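Local coordinates for translation initiation factor eIF2 assembly protein (Schizosaccharomyces pombe, PDB 4ZGP) that acts as an ATP-dependent chaperone that binds the gamma subunit of eIF2 and lets it assemble with the alpha and beta subunits, at residues A[194-199]-A[243-248]; A[205-210]-A[267-272]; A[201-206]-A[284-289]; A[39-44]-A[254-259]. All blocks are in the same frame, centred on the assembly; numbering follows the deposited sequence.

Contact 1 (A[194-199]-A[243-248]); sequences FRCFVK and FVFDVY. With ADP (adenosine-5'-diphosphate), chain C.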
# COMPACT_ATOMS: atom_id res chain seq x y z
N PHE A 194 2.48 11.01 3.06
CA PHE A 194 2.83 11.55 1.74
C PHE A 194 2.97 10.44 0.72
O PHE A 194 3.30 9.30 1.06
CB PHE A 194 4.14 12.35 1.80
CG PHE A 194 4.10 13.51 2.75
CD1 PHE A 194 3.63 14.75 2.33
CD2 PHE A 194 4.48 13.33 4.08
CE1 PHE A 194 3.56 15.83 3.22
CE2 PHE A 194 4.43 14.43 4.98
CZ PHE A 194 3.97 15.66 4.55
N ARG A 195 2.78 10.78 -0.55
CA ARG A 195 3.04 9.86 -1.64
C ARG A 195 4.21 10.42 -2.45
O ARG A 195 4.20 11.59 -2.80
CB ARG A 195 1.81 9.68 -2.50
CG ARG A 195 2.06 8.81 -3.73
CD ARG A 195 0.80 8.13 -4.22
NE ARG A 195 0.34 7.08 -3.30
CZ ARG A 195 -0.71 6.30 -3.53
NH1 ARG A 195 -1.42 6.46 -4.63
NH2 ARG A 195 -1.04 5.34 -2.65
N CYS A 196 5.19 9.57 -2.74
CA CYS A 196 6.52 10.02 -3.17
C CYS A 196 6.91 9.28 -4.43
O CYS A 196 6.89 8.05 -4.50
CB CYS A 196 7.56 9.78 -2.07
SG CYS A 196 7.05 10.38 -0.42
N PHE A 197 7.28 10.05 -5.44
CA PHE A 197 7.43 9.53 -6.77
C PHE A 197 8.90 9.52 -7.15
O PHE A 197 9.61 10.51 -6.97
CB PHE A 197 6.61 10.38 -7.76
CG PHE A 197 5.14 10.40 -7.45
CD1 PHE A 197 4.61 11.33 -6.57
CD2 PHE A 197 4.29 9.50 -8.06
CE1 PHE A 197 3.24 11.34 -6.30
CE2 PHE A 197 2.93 9.51 -7.80
CZ PHE A 197 2.40 10.43 -6.92
N VAL A 198 9.35 8.37 -7.63
CA VAL A 198 10.74 8.12 -7.86
C VAL A 198 10.96 7.71 -9.31
O VAL A 198 10.29 6.81 -9.80
CB VAL A 198 11.28 6.98 -6.95
CG1 VAL A 198 12.73 6.70 -7.26
CG2 VAL A 198 11.10 7.34 -5.47
N LYS A 199 11.89 8.38 -9.98
CA LYS A 199 12.19 8.05 -11.37
C LYS A 199 13.69 8.07 -11.55
O LYS A 199 14.36 9.00 -11.11
CB LYS A 199 11.51 9.04 -12.33
CG LYS A 199 11.77 8.73 -13.80
CD LYS A 199 11.44 9.92 -14.68
CE LYS A 199 9.96 10.08 -14.80
NZ LYS A 199 9.56 11.10 -15.84
N PHE A 243 9.39 3.98 -9.14
CA PHE A 243 8.34 3.42 -8.28
C PHE A 243 7.73 4.54 -7.45
O PHE A 243 8.15 5.69 -7.53
CB PHE A 243 8.92 2.29 -7.38
CG PHE A 243 10.05 2.73 -6.46
CD1 PHE A 243 11.36 2.76 -6.91
CD2 PHE A 243 9.80 3.09 -5.13
CE1 PHE A 243 12.42 3.13 -6.06
CE2 PHE A 243 10.85 3.47 -4.27
CZ PHE A 243 12.15 3.48 -4.74
N VAL A 244 6.71 4.20 -6.66
CA VAL A 244 6.01 5.19 -5.85
C VAL A 244 5.97 4.66 -4.42
O VAL A 244 5.56 3.54 -4.23
CB VAL A 244 4.59 5.41 -6.36
CG1 VAL A 244 3.88 6.47 -5.52
CG2 VAL A 244 4.62 5.81 -7.88
N PHE A 245 6.40 5.45 -3.44
CA PHE A 245 6.35 4.93 -2.06
C PHE A 245 5.55 5.87 -1.18
O PHE A 245 5.56 7.08 -1.39
CB PHE A 245 7.77 4.65 -1.50
CG PHE A 245 8.65 5.85 -1.27
CD1 PHE A 245 9.43 6.38 -2.28
CD2 PHE A 245 8.82 6.37 0.01
CE1 PHE A 245 10.29 7.45 -2.04
CE2 PHE A 245 9.69 7.44 0.26
CZ PHE A 245 10.41 7.99 -0.76
N ASP A 246 4.78 5.30 -0.24
CA ASP A 246 3.98 6.11 0.67
C ASP A 246 4.71 6.17 2.00
O ASP A 246 5.32 5.18 2.42
CB ASP A 246 2.56 5.53 0.87
CG ASP A 246 1.71 5.63 -0.39
OD1 ASP A 246 2.02 6.46 -1.26
OD2 ASP A 246 0.74 4.86 -0.51
N VAL A 247 4.68 7.33 2.64
CA VAL A 247 5.40 7.50 3.90
C VAL A 247 4.53 8.18 4.93
O VAL A 247 3.70 9.00 4.60
CB VAL A 247 6.67 8.33 3.73
CG1 VAL A 247 7.63 7.58 2.91
CG2 VAL A 247 6.35 9.67 3.08
N TYR A 248 4.73 7.79 6.19
CA TYR A 248 4.06 8.43 7.30
C TYR A 248 5.15 9.08 8.15
O TYR A 248 6.09 8.43 8.58
CB TYR A 248 3.26 7.43 8.13
CG TYR A 248 2.63 8.06 9.35
CD1 TYR A 248 1.79 9.15 9.23
CD2 TYR A 248 2.86 7.54 10.62
CE1 TYR A 248 1.20 9.74 10.36
CE2 TYR A 248 2.26 8.11 11.76
CZ TYR A 248 1.44 9.21 11.62
OH TYR A 248 0.85 9.79 12.74
PB ADP C . -2.48 2.00 -0.39
O1B ADP C . -1.02 2.22 -0.74
O2B ADP C . -3.13 0.86 -1.15
O3B ADP C . -3.23 3.32 -0.35
PA ADP C . -1.64 1.89 2.38
O1A ADP C . -0.64 2.91 1.90
O2A ADP C . -1.24 0.63 3.12
O3A ADP C . -2.54 1.41 1.12
O5' ADP C . -2.68 2.68 3.31
C5' ADP C . -3.98 3.06 2.86
C4' ADP C . -4.50 3.99 3.95
O4' ADP C . -4.88 3.23 5.09
C3' ADP C . -3.41 4.94 4.40
O3' ADP C . -3.56 6.23 3.80
C2' ADP C . -3.55 5.02 5.91
O2' ADP C . -4.25 6.20 6.30
C1' ADP C . -4.38 3.81 6.30
N9 ADP C . -3.47 2.84 6.96
C8 ADP C . -2.59 2.03 6.33
N7 ADP C . -1.91 1.27 7.22
C5 ADP C . -2.35 1.59 8.46
C6 ADP C . -2.06 1.14 9.84
N6 ADP C . -1.12 0.18 10.05
N1 ADP C . -2.74 1.72 10.86
C2 ADP C . -3.68 2.67 10.62
N3 ADP C . -4.00 3.12 9.39
C4 ADP C . -3.38 2.62 8.28
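Asp-246 OD2 accepts a bond from Arg-195 NH2 at 2.8 Å and forms a salt bridge with Arg-209 NH1. Its sister oxygen OD1 takes Arg-195 NE at 2.7 Å. Arg-195 thus grips the carboxylate side-on, NE to one oxygen and NH2 to the other, both on syn lone pairs. The guanidinium and carboxylate planes are 3° apart. CG of Arg-195 stands anti to the backbone N (chi1 175°), and the bend at chi3 turns NE back to Asp-246. The pair sits on neighbouring antiparallel strands of the ATP-grasp sheet, at a non-hydrogen-bonded position. Arg-195 NH2 lies 3.7 Å from ADP O1B, and both residues belong to the nucleotide pocket. A leucine at Arg-195 would probably leave Asp-246 OD1 without this partner and the carboxylate freer to turn about its Arg-209 bridge. On the same face, Val-244 CG1 touches Arg-195 CG at 3.5 Å and lies over the Phe-197 ring. The other face is apolar. Cys-196 CB sits over the Phe-245 ring, 3.6 Å from its centroid, while Val-198 CG2 meets that ring's edge at CE1, 3.5 Å away. Val-198 CB lies over the centre of the Phe-243 ring. Helix 221-233 covers this side through Ile-228, Leu-231 and Leu-232.

Contact 2 (A[205-210]-A[267-272]); sequences AFCQRD and DGLLFS. With ADP (adenosine-5'-diphosphate), chain C.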
# COMPACT_ATOMS: atom_id res chain seq x y z
N ALA A 205 9.13 14.10 -7.13
CA ALA A 205 7.91 14.74 -6.64
C ALA A 205 7.37 14.03 -5.42
O ALA A 205 7.54 12.82 -5.29
CB ALA A 205 6.84 14.75 -7.72
N PHE A 206 6.68 14.77 -4.56
CA PHE A 206 5.84 14.13 -3.54
C PHE A 206 4.71 15.07 -3.15
O PHE A 206 4.80 16.29 -3.33
CB PHE A 206 6.65 13.69 -2.30
CG PHE A 206 7.14 14.81 -1.40
CD1 PHE A 206 6.35 15.29 -0.35
CD2 PHE A 206 8.42 15.31 -1.54
CE1 PHE A 206 6.82 16.28 0.50
CE2 PHE A 206 8.90 16.31 -0.68
CZ PHE A 206 8.10 16.79 0.34
N CYS A 207 3.64 14.47 -2.64
CA CYS A 207 2.48 15.25 -2.26
C CYS A 207 1.86 14.70 -1.02
O CYS A 207 2.07 13.54 -0.67
CB CYS A 207 1.43 15.30 -3.39
SG CYS A 207 0.72 13.74 -3.94
N GLN A 208 1.14 15.57 -0.33
CA GLN A 208 0.25 15.17 0.74
C GLN A 208 -0.68 14.06 0.28
O GLN A 208 -1.22 14.09 -0.85
CB GLN A 208 -0.55 16.37 1.24
CG GLN A 208 -1.41 16.07 2.46
CD GLN A 208 -2.06 17.31 3.03
OE1 GLN A 208 -1.80 18.42 2.57
NE2 GLN A 208 -2.91 17.13 4.04
N ARG A 209 -0.91 13.08 1.15
CA ARG A 209 -1.67 11.90 0.76
C ARG A 209 -3.17 12.06 0.92
O ARG A 209 -3.94 11.51 0.14
CB ARG A 209 -1.18 10.68 1.55
CG ARG A 209 -0.31 9.77 0.73
CD ARG A 209 -1.05 8.52 0.31
NE ARG A 209 -0.69 7.40 1.16
CZ ARG A 209 -1.29 6.22 1.15
NH1 ARG A 209 -0.87 5.26 1.96
NH2 ARG A 209 -2.32 6.00 0.34
N ASP A 210 -3.60 12.82 1.92
CA ASP A 210 -5.04 12.99 2.15
C ASP A 210 -5.53 14.25 1.46
O ASP A 210 -4.77 14.89 0.73
CB ASP A 210 -5.35 13.06 3.64
CG ASP A 210 -4.81 14.31 4.28
OD1 ASP A 210 -3.69 14.71 3.90
OD2 ASP A 210 -5.50 14.88 5.15
N ASP A 267 -2.61 5.86 -7.96
CA ASP A 267 -3.17 7.23 -7.93
C ASP A 267 -2.10 8.31 -7.81
O ASP A 267 -1.27 8.29 -6.90
CB ASP A 267 -4.17 7.37 -6.77
CG ASP A 267 -5.10 8.56 -6.94
OD1 ASP A 267 -4.76 9.50 -7.70
OD2 ASP A 267 -6.20 8.55 -6.32
N GLY A 268 -2.09 9.27 -8.75
CA GLY A 268 -1.09 10.32 -8.73
C GLY A 268 -1.44 11.43 -7.76
O GLY A 268 -0.62 12.29 -7.43
N LEU A 269 -2.69 11.40 -7.29
CA LEU A 269 -3.18 12.32 -6.27
C LEU A 269 -3.11 13.77 -6.74
O LEU A 269 -3.92 14.17 -7.59
CB LEU A 269 -2.43 12.11 -4.95
CG LEU A 269 -2.64 10.71 -4.35
CD1 LEU A 269 -1.79 10.56 -3.08
CD2 LEU A 269 -4.11 10.46 -4.00
N LEU A 270 -2.19 14.57 -6.21
CA LEU A 270 -2.09 15.98 -6.63
C LEU A 270 -1.28 16.16 -7.91
O LEU A 270 -1.15 17.28 -8.42
CB LEU A 270 -1.50 16.84 -5.52
CG LEU A 270 -2.37 16.84 -4.26
CD1 LEU A 270 -1.77 17.76 -3.21
CD2 LEU A 270 -3.80 17.27 -4.63
N PHE A 271 -0.70 15.06 -8.40
CA PHE A 271 -0.00 15.07 -9.69
C PHE A 271 -0.77 14.29 -10.75
O PHE A 271 -1.44 13.30 -10.45
CB PHE A 271 1.41 14.45 -9.57
CG PHE A 271 2.32 15.23 -8.69
CD1 PHE A 271 3.00 16.34 -9.18
CD2 PHE A 271 2.49 14.88 -7.37
CE1 PHE A 271 3.83 17.08 -8.37
CE2 PHE A 271 3.33 15.62 -6.55
CZ PHE A 271 3.99 16.74 -7.05
N SER A 272 -0.69 14.73 -12.00
CA SER A 272 -1.18 13.89 -13.08
C SER A 272 -0.05 13.03 -13.62
O SER A 272 1.12 13.41 -13.53
CB SER A 272 -1.76 14.74 -14.22
OG SER A 272 -0.69 15.39 -14.88
PB ADP C . -2.48 2.00 -0.39
O1B ADP C . -1.02 2.22 -0.74
O2B ADP C . -3.13 0.86 -1.15
O3B ADP C . -3.23 3.32 -0.35
PA ADP C . -1.64 1.89 2.38
O1A ADP C . -0.64 2.91 1.90
O2A ADP C . -1.24 0.63 3.12
O3A ADP C . -2.54 1.41 1.12
O5' ADP C . -2.68 2.68 3.31
C5' ADP C . -3.98 3.06 2.86
C4' ADP C . -4.50 3.99 3.95
O4' ADP C . -4.88 3.23 5.09
C3' ADP C . -3.41 4.94 4.40
O3' ADP C . -3.56 6.23 3.80
C2' ADP C . -3.55 5.02 5.91
O2' ADP C . -4.25 6.20 6.30
C1' ADP C . -4.38 3.81 6.30
N9 ADP C . -3.47 2.84 6.96
C8 ADP C . -2.59 2.03 6.33
N7 ADP C . -1.91 1.27 7.22
C5 ADP C . -2.35 1.59 8.46
C6 ADP C . -2.06 1.14 9.84
N6 ADP C . -1.12 0.18 10.05
N1 ADP C . -2.74 1.72 10.86
C2 ADP C . -3.68 2.67 10.62
N3 ADP C . -4.00 3.12 9.39
C4 ADP C . -3.38 2.62 8.28
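Leu-269, whose CB meets Cys-207 SG at 3.7 Å, is a non-glycine residue at the second position of a type II' beta turn, with phi 61° and psi -108°. The turn runs from Gly-268 to Phe-271 and is overlapped at its start by an Asx turn in which Asp-267 OD1 accepts from Leu-269 N. The loop packs on strand 202-208 of the ATP-grasp sheet. Cys-207 SG is held between the backbone N and the carbonyl carbon (chi1 61°), which places it against the turn, and Cys-207 CB is 3.9 Å from Leu-270 CB. Ala-205 CB lies over one face of the Phe-271 ring, offset toward the rim, with CZ 3.5 Å away. Phe-206 O comes to the ring edge at CE2, 3.6 Å off, and Cys-207 CB approaches CE2 obliquely. An alanine in place of Phe-271 is likely to open a gap beside Ala-205 and Cys-207 and weaken the loop's hold on the strand. Leu-269 CD1 touches the Arg-209 chain at CD, 4.0 Å away. The Arg-209 guanidinium turns to the nucleotide and forms salt bridges through NH1 to Glu-193 and Asp-246. Its NH2 donates to ADP O3B at 2.9 Å, and ADP O3' stands over one face of the group.

Contact 3 (A[201-206]-A[284-289]); sequences KRLIAF and MKPEIR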
# COMPACT_ATOMS: atom_id res chain seq x y z
N LYS A 201 15.72 6.36 -9.88
CA LYS A 201 16.23 6.37 -8.52
C LYS A 201 16.32 7.75 -7.89
O LYS A 201 16.98 7.94 -6.86
CB LYS A 201 17.60 5.69 -8.47
CG LYS A 201 17.56 4.20 -8.77
CD LYS A 201 16.54 3.49 -7.88
CE LYS A 201 16.80 1.99 -7.79
NZ LYS A 201 15.71 1.30 -7.03
N ARG A 202 15.65 8.73 -8.48
CA ARG A 202 15.65 10.04 -7.88
C ARG A 202 14.22 10.47 -7.48
O ARG A 202 13.25 10.11 -8.14
CB ARG A 202 16.28 11.06 -8.84
CG ARG A 202 17.78 10.78 -9.07
CD ARG A 202 18.35 11.58 -10.23
NE ARG A 202 18.09 13.01 -10.08
CZ ARG A 202 18.81 13.83 -9.31
NH1 ARG A 202 19.84 13.36 -8.62
NH2 ARG A 202 18.49 15.11 -9.24
N LEU A 203 14.11 11.22 -6.40
CA LEU A 203 12.83 11.75 -5.96
C LEU A 203 12.44 12.96 -6.80
O LEU A 203 13.03 14.03 -6.63
CB LEU A 203 12.90 12.13 -4.50
CG LEU A 203 11.64 12.71 -3.86
CD1 LEU A 203 10.62 11.60 -3.65
CD2 LEU A 203 11.99 13.37 -2.52
N ILE A 204 11.46 12.79 -7.67
CA ILE A 204 11.08 13.87 -8.58
C ILE A 204 9.90 14.69 -8.05
O ILE A 204 9.71 15.84 -8.46
CB ILE A 204 10.73 13.33 -9.96
CG1 ILE A 204 9.58 12.31 -9.89
CG2 ILE A 204 11.97 12.70 -10.60
CD1 ILE A 204 8.97 11.94 -11.22
N ALA A 205 9.13 14.10 -7.13
CA ALA A 205 7.91 14.74 -6.64
C ALA A 205 7.37 14.03 -5.42
O ALA A 205 7.54 12.82 -5.29
CB ALA A 205 6.84 14.75 -7.72
N PHE A 206 6.68 14.77 -4.56
CA PHE A 206 5.84 14.13 -3.54
C PHE A 206 4.71 15.07 -3.15
O PHE A 206 4.80 16.29 -3.33
CB PHE A 206 6.65 13.69 -2.30
CG PHE A 206 7.14 14.81 -1.40
CD1 PHE A 206 6.35 15.29 -0.35
CD2 PHE A 206 8.42 15.31 -1.54
CE1 PHE A 206 6.82 16.28 0.50
CE2 PHE A 206 8.90 16.31 -0.68
CZ PHE A 206 8.10 16.79 0.34
N MET A 284 17.28 18.91 -9.34
CA MET A 284 17.91 18.82 -8.03
C MET A 284 16.90 19.03 -6.90
O MET A 284 17.21 18.82 -5.72
CB MET A 284 19.05 19.83 -7.91
CG MET A 284 20.03 19.80 -9.08
SD MET A 284 20.80 18.19 -9.37
CE MET A 284 21.77 18.53 -10.83
N LYS A 285 15.70 19.48 -7.27
CA LYS A 285 14.64 19.71 -6.29
C LYS A 285 13.41 18.93 -6.71
O LYS A 285 13.04 18.94 -7.88
CB LYS A 285 14.33 21.19 -6.17
N PRO A 286 12.77 18.22 -5.77
CA PRO A 286 11.52 17.59 -6.18
C PRO A 286 10.39 18.60 -6.21
O PRO A 286 10.45 19.59 -5.46
CB PRO A 286 11.26 16.55 -5.09
CG PRO A 286 11.86 17.18 -3.87
CD PRO A 286 13.11 17.88 -4.38
N GLU A 287 9.37 18.36 -7.03
CA GLU A 287 8.14 19.14 -6.93
C GLU A 287 7.38 18.72 -5.68
O GLU A 287 7.26 17.54 -5.42
CB GLU A 287 7.24 18.94 -8.14
CG GLU A 287 7.63 19.79 -9.34
CD GLU A 287 6.51 19.88 -10.37
OE1 GLU A 287 5.32 19.93 -9.99
OE2 GLU A 287 6.83 19.89 -11.58
N ILE A 288 6.85 19.69 -4.94
CA ILE A 288 6.12 19.36 -3.73
C ILE A 288 4.73 19.96 -3.79
O ILE A 288 4.59 21.16 -4.02
CB ILE A 288 6.85 19.86 -2.50
CG1 ILE A 288 8.27 19.27 -2.46
CG2 ILE A 288 6.05 19.54 -1.24
CD1 ILE A 288 9.16 19.92 -1.41
N ARG A 289 3.70 19.14 -3.62
CA ARG A 289 2.35 19.70 -3.58
C ARG A 289 1.60 19.36 -2.31
O ARG A 289 1.62 18.23 -1.85
CB ARG A 289 1.54 19.23 -4.78
CG ARG A 289 2.07 19.83 -6.06
CD ARG A 289 1.28 19.40 -7.25
NE ARG A 289 1.98 19.86 -8.45
CZ ARG A 289 1.62 19.55 -9.69
NH1 ARG A 289 0.56 18.81 -9.92
NH2 ARG A 289 2.35 20.02 -10.70
O HOH W 1 11.51 17.30 -10.14
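Three backbone hydrogen bonds tie Ile-204 and Phe-206 to Glu-287 and Arg-289. Glu-287 N donates to Ile-204 O at 2.9 Å, from above the carbonyl plane. Phe-206 N then donates to Glu-287 O, and Arg-289 N to Phe-206 O. Phe-206 thus bonds to the residues on either side of its bridge partner Ile-288, as in a parallel pair. A water adds a bridge, donating to Ile-204 O and Lys-285 O. Ile-204 O therefore receives two donors.

The apolar contacts centre on Phe-206 and Pro-286. Ile-288 lies alongside the Phe-206 ring, pointing the same way. Its CG1 is 3.5 Å from Phe-206 CE2, and its CG2 stands over the ring face, 4.1 Å from the centroid. CG2 is anti to the backbone N, while CG1 lies beside it (chi1 -57°), which turns both branches to the ring. Pro-286 CG meets Leu-203 CD2 at 4.0 Å.

Charged groups lie at the two ends. In the conformer given, Met-284 SD lies 3.9 Å from Arg-202 NH2; Arg-202 NE is bonded to Ser-281 O. Arg-289 NH2 forms a salt bridge with Glu-287 OE1, its hydrogen bond weak, and a second with Glu-275, while Arg-289 NH1 donates to Leu-270 O.

Strand 287-289 forms the parallel outer edge of the five-stranded sheet. Strand 202-208 separates it from 193-199, and helix 221-233 packs on Phe-206, Pro-286 and Ile-288.

Contact 4 (A[39-44]-A[254-259]); sequences SLFRKL and AWLIDI. With ADP (adenosine-5'-diphosphate), chain C.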
# COMPACT_ATOMS: atom_id res chain seq x y z
N SER A 39 10.20 -7.62 3.62
CA SER A 39 11.47 -8.31 3.84
C SER A 39 12.66 -7.36 3.73
O SER A 39 13.49 -7.29 4.64
CB SER A 39 11.61 -9.43 2.82
OG SER A 39 11.09 -8.98 1.57
N LEU A 40 12.73 -6.63 2.63
CA LEU A 40 13.76 -5.61 2.44
C LEU A 40 13.82 -4.54 3.51
O LEU A 40 14.90 -4.12 3.91
CB LEU A 40 13.56 -4.90 1.10
CG LEU A 40 13.69 -5.74 -0.16
CD1 LEU A 40 13.47 -4.85 -1.41
CD2 LEU A 40 15.08 -6.41 -0.19
N PHE A 41 12.65 -4.06 3.92
CA PHE A 41 12.54 -2.80 4.63
C PHE A 41 11.88 -2.94 6.00
O PHE A 41 11.28 -2.00 6.50
CB PHE A 41 11.76 -1.80 3.75
CG PHE A 41 12.42 -1.59 2.41
CD1 PHE A 41 13.77 -1.36 2.35
CD2 PHE A 41 11.70 -1.67 1.24
CE1 PHE A 41 14.43 -1.19 1.12
CE2 PHE A 41 12.33 -1.48 0.01
CZ PHE A 41 13.70 -1.25 -0.04
N ARG A 42 12.04 -4.12 6.62
CA ARG A 42 11.42 -4.41 7.91
C ARG A 42 11.75 -3.36 8.96
O ARG A 42 10.89 -2.98 9.75
CB ARG A 42 11.86 -5.80 8.40
CG ARG A 42 11.23 -6.25 9.72
CD ARG A 42 11.85 -7.57 10.19
NE ARG A 42 11.94 -8.53 9.08
CZ ARG A 42 11.07 -9.51 8.86
NH1 ARG A 42 10.04 -9.70 9.67
NH2 ARG A 42 11.24 -10.31 7.81
N LYS A 43 12.97 -2.85 8.95
CA LYS A 43 13.38 -1.86 9.95
C LYS A 43 12.78 -0.46 9.73
O LYS A 43 12.89 0.41 10.59
CB LYS A 43 14.91 -1.75 9.97
CG LYS A 43 15.63 -3.04 10.40
CD LYS A 43 17.11 -3.00 10.02
CE LYS A 43 17.73 -4.40 10.09
NZ LYS A 43 19.13 -4.41 9.58
N LEU A 44 12.15 -0.25 8.58
CA LEU A 44 11.65 1.09 8.20
C LEU A 44 10.14 1.20 8.20
O LEU A 44 9.58 2.27 8.01
CB LEU A 44 12.17 1.45 6.80
CG LEU A 44 13.66 1.23 6.53
CD1 LEU A 44 13.93 1.35 5.03
CD2 LEU A 44 14.51 2.23 7.29
N ALA A 254 10.33 9.03 9.78
CA ALA A 254 9.61 8.62 8.59
C ALA A 254 9.42 7.11 8.61
O ALA A 254 10.34 6.36 8.95
CB ALA A 254 10.36 9.07 7.33
N TRP A 255 8.20 6.68 8.32
CA TRP A 255 7.88 5.27 8.21
C TRP A 255 7.47 4.95 6.80
O TRP A 255 6.58 5.60 6.27
CB TRP A 255 6.73 4.90 9.14
CG TRP A 255 7.02 5.15 10.56
CD1 TRP A 255 6.93 6.34 11.23
CD2 TRP A 255 7.47 4.18 11.50
NE1 TRP A 255 7.31 6.16 12.54
CE2 TRP A 255 7.63 4.85 12.74
CE3 TRP A 255 7.75 2.81 11.43
CZ2 TRP A 255 8.06 4.19 13.89
CZ3 TRP A 255 8.17 2.15 12.58
CH2 TRP A 255 8.32 2.84 13.79
N LEU A 256 8.07 3.93 6.21
CA LEU A 256 7.59 3.44 4.91
C LEU A 256 6.25 2.74 5.06
O LEU A 256 6.11 1.84 5.87
CB LEU A 256 8.63 2.48 4.31
CG LEU A 256 8.24 1.81 2.99
CD1 LEU A 256 8.22 2.85 1.85
CD2 LEU A 256 9.23 0.69 2.66
N ILE A 257 5.25 3.13 4.28
CA ILE A 257 3.92 2.53 4.42
C ILE A 257 3.59 1.58 3.26
O ILE A 257 3.00 0.53 3.46
CB ILE A 257 2.82 3.62 4.53
CG1 ILE A 257 3.09 4.49 5.77
CG2 ILE A 257 1.43 3.01 4.57
CD1 ILE A 257 3.05 3.71 7.09
N ASP A 258 4.00 1.94 2.05
CA ASP A 258 3.69 1.08 0.91
C ASP A 258 4.61 1.43 -0.24
O ASP A 258 5.20 2.50 -0.26
CB ASP A 258 2.22 1.24 0.49
CG ASP A 258 1.68 0.05 -0.31
OD1 ASP A 258 2.34 -1.01 -0.41
OD2 ASP A 258 0.57 0.16 -0.84
N ILE A 259 4.72 0.50 -1.18
CA ILE A 259 5.46 0.74 -2.42
C ILE A 259 4.55 0.27 -3.55
O ILE A 259 3.99 -0.82 -3.50
CB ILE A 259 6.85 0.01 -2.45
CG1 ILE A 259 7.76 0.51 -1.32
CG2 ILE A 259 7.55 0.26 -3.81
CD1 ILE A 259 9.17 -0.09 -1.31
PB ADP C . -2.48 2.00 -0.39
O1B ADP C . -1.02 2.22 -0.74
O2B ADP C . -3.13 0.86 -1.15
O3B ADP C . -3.23 3.32 -0.35
PA ADP C . -1.64 1.89 2.38
O1A ADP C . -0.64 2.91 1.90
O2A ADP C . -1.24 0.63 3.12
O3A ADP C . -2.54 1.41 1.12
O5' ADP C . -2.68 2.68 3.31
C5' ADP C . -3.98 3.06 2.86
C4' ADP C . -4.50 3.99 3.95
O4' ADP C . -4.88 3.23 5.09
C3' ADP C . -3.41 4.94 4.40
O3' ADP C . -3.56 6.23 3.80
C2' ADP C . -3.55 5.02 5.91
O2' ADP C . -4.25 6.20 6.30
C1' ADP C . -4.38 3.81 6.30
N9 ADP C . -3.47 2.84 6.96
C8 ADP C . -2.59 2.03 6.33
N7 ADP C . -1.91 1.27 7.22
C5 ADP C . -2.35 1.59 8.46
C6 ADP C . -2.06 1.14 9.84
N6 ADP C . -1.12 0.18 10.05
N1 ADP C . -2.74 1.72 10.86
C2 ADP C . -3.68 2.67 10.62
N3 ADP C . -4.00 3.12 9.39
C4 ADP C . -3.38 2.62 8.28
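Leu-256 CD2 and Ile-259 CD1 approach the Phe-41 ring obliquely. Leu-256 CD2 is 3.7 Å from Phe-41 CD2, and Ile-259 CD1 is 3.7 Å from Phe-41 CE2. One face of the ring carries its own neighbour Leu-40, with CB over the ring centre. The Ile-259 side chain crosses Phe-41 at about a right angle. Leu-256 CG is anti to the backbone N (chi1 176°), and this sends CD2 to the CB and ring of Phe-41. The Trp-255 ring meets Leu-44 O obliquely, through CE3 at 3.9 Å.

One hydrogen bond joins the segments. Leu-256 N donates to Leu-44 O at 2.9 Å, tilted 31° from the carbonyl plane. Trp-255 CA adds a CA-H...O contact to the same oxygen. Leu-44 N in turn bonds to Phe-41 O, so the turn is tied to itself as well as to the strand. Thr-45 continues the link by bonding to Leu-256 O. Trp-37 of helix 34-40 also packs on Leu-256 and Ile-259.

Strand 253-261 is an outer strand of the ATP-grasp sheet. Ile-257 and Asp-258 both face Asp-246 and form a classic beta bulge. Asp-258 OD2 comes within 2.6 Å of ADP O1B, and Ile-257 CG2 within 3.4 Å of ADP O1A. Asp-258 OD1 forms a salt bridge to Lys-115. The strand is thus divided by chemistry: Leu-256 and Ile-259 bind it to the N-terminal region through apolar contacts, while Asp-258 turns its acid group to the phosphates, beside Lys-115 and the magnesium site inferred with Asn-260.

How the contacts relate
All four contacts reach one five-stranded sheet. Contact 1 is in its middle, its centre 9 Å from that of contact 2, 10 Å from contact 3 and 11 Å from contact 4. Strands 193-199 and 202-208 are joined by Phe-197 N to Ala-205 O, 2.8 Å. On the other side, Asp-246 O meets Ile-257 N at 2.8 Å. Contacts 2 and 3 share Ala-205 and Phe-206. Contacts 3 and 4 lie 19 Å apart between centres and do not touch. Contacts 1, 2 and 4 bring Arg-195, Asp-246, Arg-209 and Asp-258 to the ADP phosphates. Contact 3 is remote, with the Phe-206 side chain about 14 Å from ADP.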